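Local coordinates for TPR repeat-containing protein (Cytophaga hutchinsonii, PDB 3U4T) that is of unknown function but, as a tetratricopeptide-repeat protein, probably serves as a helical scaffold for binding other proteins, at residues Q150-Y154 with W181-A185; P173-I177 with K204-C209. The protein carries 1 engineered substitution. Numbering follows the deposited sequence.

Contact 1. Residues Q150-Y154 with W181-A185; sequences QAYYY and WRARA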
loop_
_atom_site.group_PDB
_atom_site.type_symbol
_atom_site.label_atom_id
_atom_site.label_comp_id
_atom_site.label_asym_id
_atom_site.label_seq_id
_atom_site.Cartn_x
_atom_site.Cartn_y
_atom_site.Cartn_z
ATOM N N GLN A 150 0.316 -9.426 -4.609
ATOM C CA GLN A 150 1.639 -8.984 -4.987
ATOM C C GLN A 150 2.673 -9.840 -4.272
ATOM O O GLN A 150 3.702 -10.196 -4.850
ATOM C CB GLN A 150 1.839 -7.522 -4.611
ATOM C CG GLN A 150 0.984 -6.559 -5.408
ATOM C CD GLN A 150 1.266 -5.131 -5.029
ATOM O OE1 GLN A 150 0.894 -4.678 -3.954
ATOM N NE2 GLN A 150 1.953 -4.415 -5.904
ATOM N N ALA A 151 2.414 -10.172 -3.012
ATOM C CA ALA A 151 3.372 -10.996 -2.279
ATOM C C ALA A 151 3.487 -12.340 -2.982
ATOM O O ALA A 151 4.589 -12.825 -3.206
ATOM C CB ALA A 151 2.935 -11.187 -0.839
ATOM N N TYR A 152 2.346 -12.933 -3.331
ATOM C CA TYR A 152 2.329 -14.214 -4.038
ATOM C C TYR A 152 3.101 -14.113 -5.359
ATOM O O TYR A 152 3.946 -14.947 -5.663
ATOM C CB TYR A 152 0.887 -14.649 -4.333
ATOM C CG TYR A 152 0.107 -15.169 -3.149
ATOM C CD1 TYR A 152 0.695 -16.036 -2.226
ATOM C CD2 TYR A 152 -1.239 -14.849 -2.985
ATOM C CE1 TYR A 152 -0.037 -16.574 -1.172
ATOM C CE2 TYR A 152 -1.986 -15.385 -1.931
ATOM C CZ TYR A 152 -1.378 -16.245 -1.030
ATOM O OH TYR A 152 -2.113 -16.771 0.009
ATOM N N TYR A 153 2.798 -13.078 -6.135
ATOM C CA TYR A 153 3.437 -12.857 -7.427
ATOM C C TYR A 153 4.951 -12.859 -7.341
ATOM O O TYR A 153 5.630 -13.567 -8.081
ATOM C CB TYR A 153 2.987 -11.515 -8.014
ATOM C CG TYR A 153 3.667 -11.141 -9.316
ATOM C CD1 TYR A 153 3.154 -11.566 -10.544
ATOM C CD2 TYR A 153 4.804 -10.335 -9.321
ATOM C CE1 TYR A 153 3.750 -11.188 -11.750
ATOM C CE2 TYR A 153 5.417 -9.952 -10.520
ATOM C CZ TYR A 153 4.883 -10.381 -11.734
ATOM O OH TYR A 153 5.475 -10.005 -12.924
ATOM N N TYR A 154 5.485 -12.041 -6.442
ATOM C CA TYR A 154 6.920 -11.953 -6.305
ATOM C C TYR A 154 7.475 -13.204 -5.663
ATOM O O TYR A 154 8.682 -13.432 -5.687
ATOM C CB TYR A 154 7.290 -10.687 -5.534
ATOM C CG TYR A 154 7.116 -9.453 -6.372
ATOM C CD1 TYR A 154 7.859 -9.269 -7.534
ATOM C CD2 TYR A 154 6.206 -8.467 -6.013
ATOM C CE1 TYR A 154 7.694 -8.123 -8.319
ATOM C CE2 TYR A 154 6.039 -7.320 -6.788
ATOM C CZ TYR A 154 6.782 -7.154 -7.936
ATOM O OH TYR A 154 6.609 -6.008 -8.695
ATOM N N TRP A 181 -2.825 -6.358 -12.675
ATOM C CA TRP A 181 -2.179 -7.461 -11.957
ATOM C C TRP A 181 -2.602 -8.843 -12.405
ATOM O O TRP A 181 -1.797 -9.769 -12.377
ATOM C CB TRP A 181 -2.331 -7.292 -10.438
ATOM C CG TRP A 181 -1.349 -6.267 -9.928
ATOM C CD1 TRP A 181 -1.583 -4.939 -9.707
ATOM C CD2 TRP A 181 0.059 -6.462 -9.730
ATOM N NE1 TRP A 181 -0.411 -4.291 -9.393
ATOM C CE2 TRP A 181 0.612 -5.202 -9.402
ATOM C CE3 TRP A 181 0.906 -7.577 -9.811
ATOM C CZ2 TRP A 181 1.977 -5.030 -9.147
ATOM C CZ3 TRP A 181 2.254 -7.407 -9.562
ATOM C CH2 TRP A 181 2.778 -6.136 -9.236
ATOM N N ARG A 182 -3.856 -8.992 -12.820
ATOM C CA ARG A 182 -4.305 -10.279 -13.340
ATOM C C ARG A 182 -3.486 -10.490 -14.606
ATOM O O ARG A 182 -3.012 -11.590 -14.895
ATOM C CB ARG A 182 -5.775 -10.249 -13.728
ATOM C CG ARG A 182 -6.735 -10.265 -12.571
ATOM C CD ARG A 182 -7.980 -11.041 -12.986
ATOM N NE ARG A 182 -7.670 -12.448 -13.236
ATOM C CZ ARG A 182 -8.536 -13.333 -13.724
ATOM N NH1 ARG A 182 -9.772 -12.956 -14.025
ATOM N NH2 ARG A 182 -8.171 -14.597 -13.892
ATOM N N ALA A 183 -3.318 -9.410 -15.356
ATOM C CA ALA A 183 -2.552 -9.467 -16.590
ATOM C C ALA A 183 -1.142 -9.952 -16.269
ATOM O O ALA A 183 -0.666 -10.926 -16.843
ATOM C CB ALA A 183 -2.506 -8.088 -17.237
ATOM N N ARG A 184 -0.487 -9.271 -15.335
ATOM C CA ARG A 184 0.864 -9.623 -14.933
ATOM C C ARG A 184 0.958 -11.039 -14.377
ATOM O O ARG A 184 1.901 -11.769 -14.668
ATOM C CB ARG A 184 1.365 -8.619 -13.908
ATOM C CG ARG A 184 1.602 -7.253 -14.510
ATOM C CD ARG A 184 2.037 -6.257 -13.466
ATOM N NE ARG A 184 2.511 -4.998 -14.032
ATOM C CZ ARG A 184 2.842 -3.950 -13.292
ATOM N NH1 ARG A 184 2.739 -4.031 -11.977
ATOM N NH2 ARG A 184 3.281 -2.838 -13.854
ATOM N N ALA A 185 -0.028 -11.429 -13.590
ATOM C CA ALA A 185 -0.032 -12.757 -13.015
ATOM C C ALA A 185 -0.131 -13.814 -14.121
ATOM O O ALA A 185 0.512 -14.868 -14.048
ATOM C CB ALA A 185 -1.191 -12.890 -12.059
HETATM O O HOH W 1 4.686 -11.077 -15.530
#
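Trp181 is the residue to look at first: it points from helix 176-189 toward helix 142-154 and gives up 95 Å² to the contact, with Tyr153 (73 Å²) and Gln150 (43 Å²) as its main partners. The indole sends its six-membered edge at the face of Tyr153, a T-shaped pair with centroids 5.4 Å apart and planes at 84°; Trp181 CZ3 comes to 3.9 Å from Tyr153 CD2. One turn earlier, the aliphatic part of Gln150 covers a face of the same indole: its CG stands 4.1 Å from the centroid of the six-membered ring, almost on the normal, as a CH-pi contact. Phe165 and Tyr146 add further rings around the tryptophan. Tyr153 also reaches past Trp181 to the next turn, where its CE1 lies 3.5 Å from Arg184 O and its CD1 4.2 Å from Ala185 CA. Its hydroxyl is tied to that turn through water 1, 2.9 Å from Tyr153 OH, which donates to Arg184 O at 3.0 Å. The guanidinium of Arg184 leads away to a salt bridge with Glu222. Between the two short segments the axes are 11.1 Å apart and run nearly parallel, at 20°, a spacing wide enough for large rings. This side-by-side packing is consistent with the first helices of successive helical pairs in a tetratricopeptide-repeat superhelix.

Contact 2. Residues P173-I177 with K204-C209; sequences PNIYI and KLIEVC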
loop_
_atom_site.group_PDB
_atom_site.type_symbol
_atom_site.label_atom_id
_atom_site.label_comp_id
_atom_site.label_asym_id
_atom_site.label_seq_id
_atom_site.Cartn_x
_atom_site.Cartn_y
_atom_site.Cartn_z
ATOM N N PRO A 173 -15.383 -4.065 -8.841
ATOM C CA PRO A 173 -15.521 -4.408 -10.254
ATOM C C PRO A 173 -14.950 -3.392 -11.228
ATOM O O PRO A 173 -15.249 -2.214 -11.135
ATOM C CB PRO A 173 -17.042 -4.577 -10.417
ATOM C CG PRO A 173 -17.488 -4.972 -9.080
ATOM C CD PRO A 173 -16.694 -4.080 -8.168
ATOM N N ASN A 174 -14.208 -3.871 -12.222
ATOM C CA ASN A 174 -13.634 -3.014 -13.263
ATOM C C ASN A 174 -12.506 -2.109 -12.817
ATOM O O ASN A 174 -12.080 -1.236 -13.573
ATOM C CB ASN A 174 -14.722 -2.150 -13.930
ATOM C CG ASN A 174 -15.297 -2.806 -15.142
ATOM O OD1 ASN A 174 -15.580 -4.005 -15.135
ATOM N ND2 ASN A 174 -15.499 -2.023 -16.195
ATOM N N ILE A 175 -12.013 -2.300 -11.594
ATOM C CA ILE A 175 -10.913 -1.470 -11.095
ATOM C C ILE A 175 -9.687 -1.859 -11.934
ATOM O O ILE A 175 -9.286 -3.030 -11.992
ATOM C CB ILE A 175 -10.674 -1.694 -9.573
ATOM C CG1 ILE A 175 -10.021 -0.449 -8.980
ATOM C CG2 ILE A 175 -9.809 -2.923 -9.334
ATOM C CD1 ILE A 175 -9.980 -0.418 -7.464
ATOM N N TYR A 176 -9.108 -0.871 -12.603
ATOM C CA TYR A 176 -7.984 -1.096 -13.498
ATOM C C TYR A 176 -6.811 -1.839 -12.889
ATOM O O TYR A 176 -6.213 -2.715 -13.526
ATOM C CB TYR A 176 -7.510 0.241 -14.068
ATOM C CG TYR A 176 -6.572 1.017 -13.178
ATOM C CD1 TYR A 176 -7.035 1.723 -12.073
ATOM C CD2 TYR A 176 -5.209 1.068 -13.472
ATOM C CE1 TYR A 176 -6.154 2.477 -11.285
ATOM C CE2 TYR A 176 -4.331 1.807 -12.700
ATOM C CZ TYR A 176 -4.802 2.513 -11.613
ATOM O OH TYR A 176 -3.906 3.274 -10.893
ATOM N N ILE A 177 -6.489 -1.477 -11.657
ATOM C CA ILE A 177 -5.387 -2.087 -10.950
ATOM C C ILE A 177 -5.533 -3.604 -10.853
ATOM O O ILE A 177 -4.540 -4.321 -10.785
ATOM C CB ILE A 177 -5.257 -1.477 -9.555
ATOM C CG1 ILE A 177 -3.815 -1.000 -9.350
ATOM C CG2 ILE A 177 -5.711 -2.481 -8.512
ATOM C CD1 ILE A 177 -3.633 0.019 -8.225
ATOM N N LYS A 204 -8.732 -5.581 -21.374
ATOM C CA LYS A 204 -9.712 -4.975 -20.479
ATOM C C LYS A 204 -9.101 -3.758 -19.783
ATOM O O LYS A 204 -9.790 -2.775 -19.509
ATOM C CB LYS A 204 -10.188 -5.991 -19.442
ATOM C CG LYS A 204 -11.558 -6.594 -19.747
ATOM C CD LYS A 204 -12.679 -5.580 -19.510
ATOM C CE LYS A 204 -14.065 -6.217 -19.648
ATOM N NZ LYS A 204 -15.137 -5.394 -18.999
ATOM N N LEU A 205 -7.800 -3.828 -19.508
ATOM C CA LEU A 205 -7.093 -2.730 -18.861
ATOM C C LEU A 205 -7.182 -1.485 -19.733
ATOM O O LEU A 205 -7.407 -0.380 -19.247
ATOM C CB LEU A 205 -5.626 -3.076 -18.675
ATOM C CG LEU A 205 -4.917 -1.959 -17.922
ATOM C CD1 LEU A 205 -5.280 -2.060 -16.453
ATOM C CD2 LEU A 205 -3.429 -2.087 -18.077
ATOM N N ILE A 206 -6.979 -1.673 -21.031
ATOM C CA ILE A 206 -7.063 -0.570 -21.980
ATOM C C ILE A 206 -8.532 -0.153 -22.073
ATOM O O ILE A 206 -8.840 1.020 -22.274
ATOM C CB ILE A 206 -6.567 -0.994 -23.387
ATOM C CG1 ILE A 206 -5.069 -1.277 -23.354
ATOM C CG2 ILE A 206 -6.881 0.090 -24.403
ATOM C CD1 ILE A 206 -4.528 -1.853 -24.671
ATOM N N GLU A 207 -9.435 -1.122 -21.928
ATOM C CA GLU A 207 -10.865 -0.834 -21.994
ATOM C C GLU A 207 -11.201 0.214 -20.944
ATOM O O GLU A 207 -11.663 1.308 -21.268
ATOM C CB GLU A 207 -11.699 -2.102 -21.748
ATOM C CG GLU A 207 -12.404 -2.648 -22.991
ATOM C CD GLU A 207 -13.086 -3.986 -22.746
ATOM O OE1 GLU A 207 -13.946 -4.054 -21.845
ATOM O OE2 GLU A 207 -12.768 -4.969 -23.454
ATOM N N VAL A 208 -10.941 -0.114 -19.685
ATOM C CA VAL A 208 -11.235 0.810 -18.601
ATOM C C VAL A 208 -10.238 1.965 -18.487
ATOM O O VAL A 208 -10.502 2.949 -17.801
ATOM C CB VAL A 208 -11.300 0.066 -17.249
ATOM C CG1 VAL A 208 -12.224 -1.146 -17.359
ATOM C CG2 VAL A 208 -9.905 -0.352 -16.820
ATOM N N CYS A 209 -9.099 1.861 -19.164
ATOM C CA CYS A 209 -8.089 2.926 -19.094
ATOM C C CYS A 209 -7.959 3.882 -20.269
ATOM O O CYS A 209 -7.629 5.047 -20.095
ATOM C CB CYS A 209 -6.706 2.333 -18.813
ATOM S SG CYS A 209 -6.429 1.785 -17.128
#
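This is the open end of an antiparallel helical hairpin of the tetratricopeptide-repeat kind, opposite its connecting loop: the turn leading into helix 176-189 and that helix's first residues meet the last turns of helix 199-209. Asn174 takes a left-handed backbone conformation (phi 71°, psi 9°) in the turn, and Ile175 follows at the N-cap position with its CA-to-CB bond away from residues 204-209, its side chain packing on Val168 and Leu169 of helix 158-171. Tyr176 adopts the p rotamer (chi1 83°), which is normally disfavoured within a helix but can be accommodated here because no helical turn precedes it. The result is that its CB meets the opposite helix while the ring leads away and packs on Tyr216 and Glu219. Val208, an m rotamer pointing toward the turn, sets CG2 3.7 Å from Tyr176 CB, and its CG1 lies 3.6 Å from Asn174 ND2. The other end of the Asn174 amide, OD1, accepts a hydrogen bond from Tyr179 OH. Leu205, chi1 t and chi2 p, brings CD1 to 4.0 Å from Tyr176 CB, near the plane of the tyrosine ring. Lys204 NZ makes a 3.4 Å salt bridge with Glu207 OE1 of its own helix. Cys209, chi1 m, puts SG 3.6 Å from Tyr176 CB and 4.8 Å from the ring centroid, an oblique sulfur-aromatic contact.

Overall arrangement
Helix 176-189 serves both contacts: contact 1 uses its middle to meet helix 142-154 of the preceding helical pair, while contact 2 uses its N-terminal end to meet helix 199-209, its own hairpin partner. The centres lie about 16 Å apart, and the segments alternate along the chain; contact 1 joins successive pairs through helix 176-189. Each contact is partly buried, with contact 1 nearer the centre of the chain (about 14 Å against 19 Å). Their chemistry differs: contact 1 sets one large ring edge-on to another and adds a bridging water, whereas contact 2 fits small aliphatic groups and a sulfur against one tyrosine, with amide and charged groups at its margin.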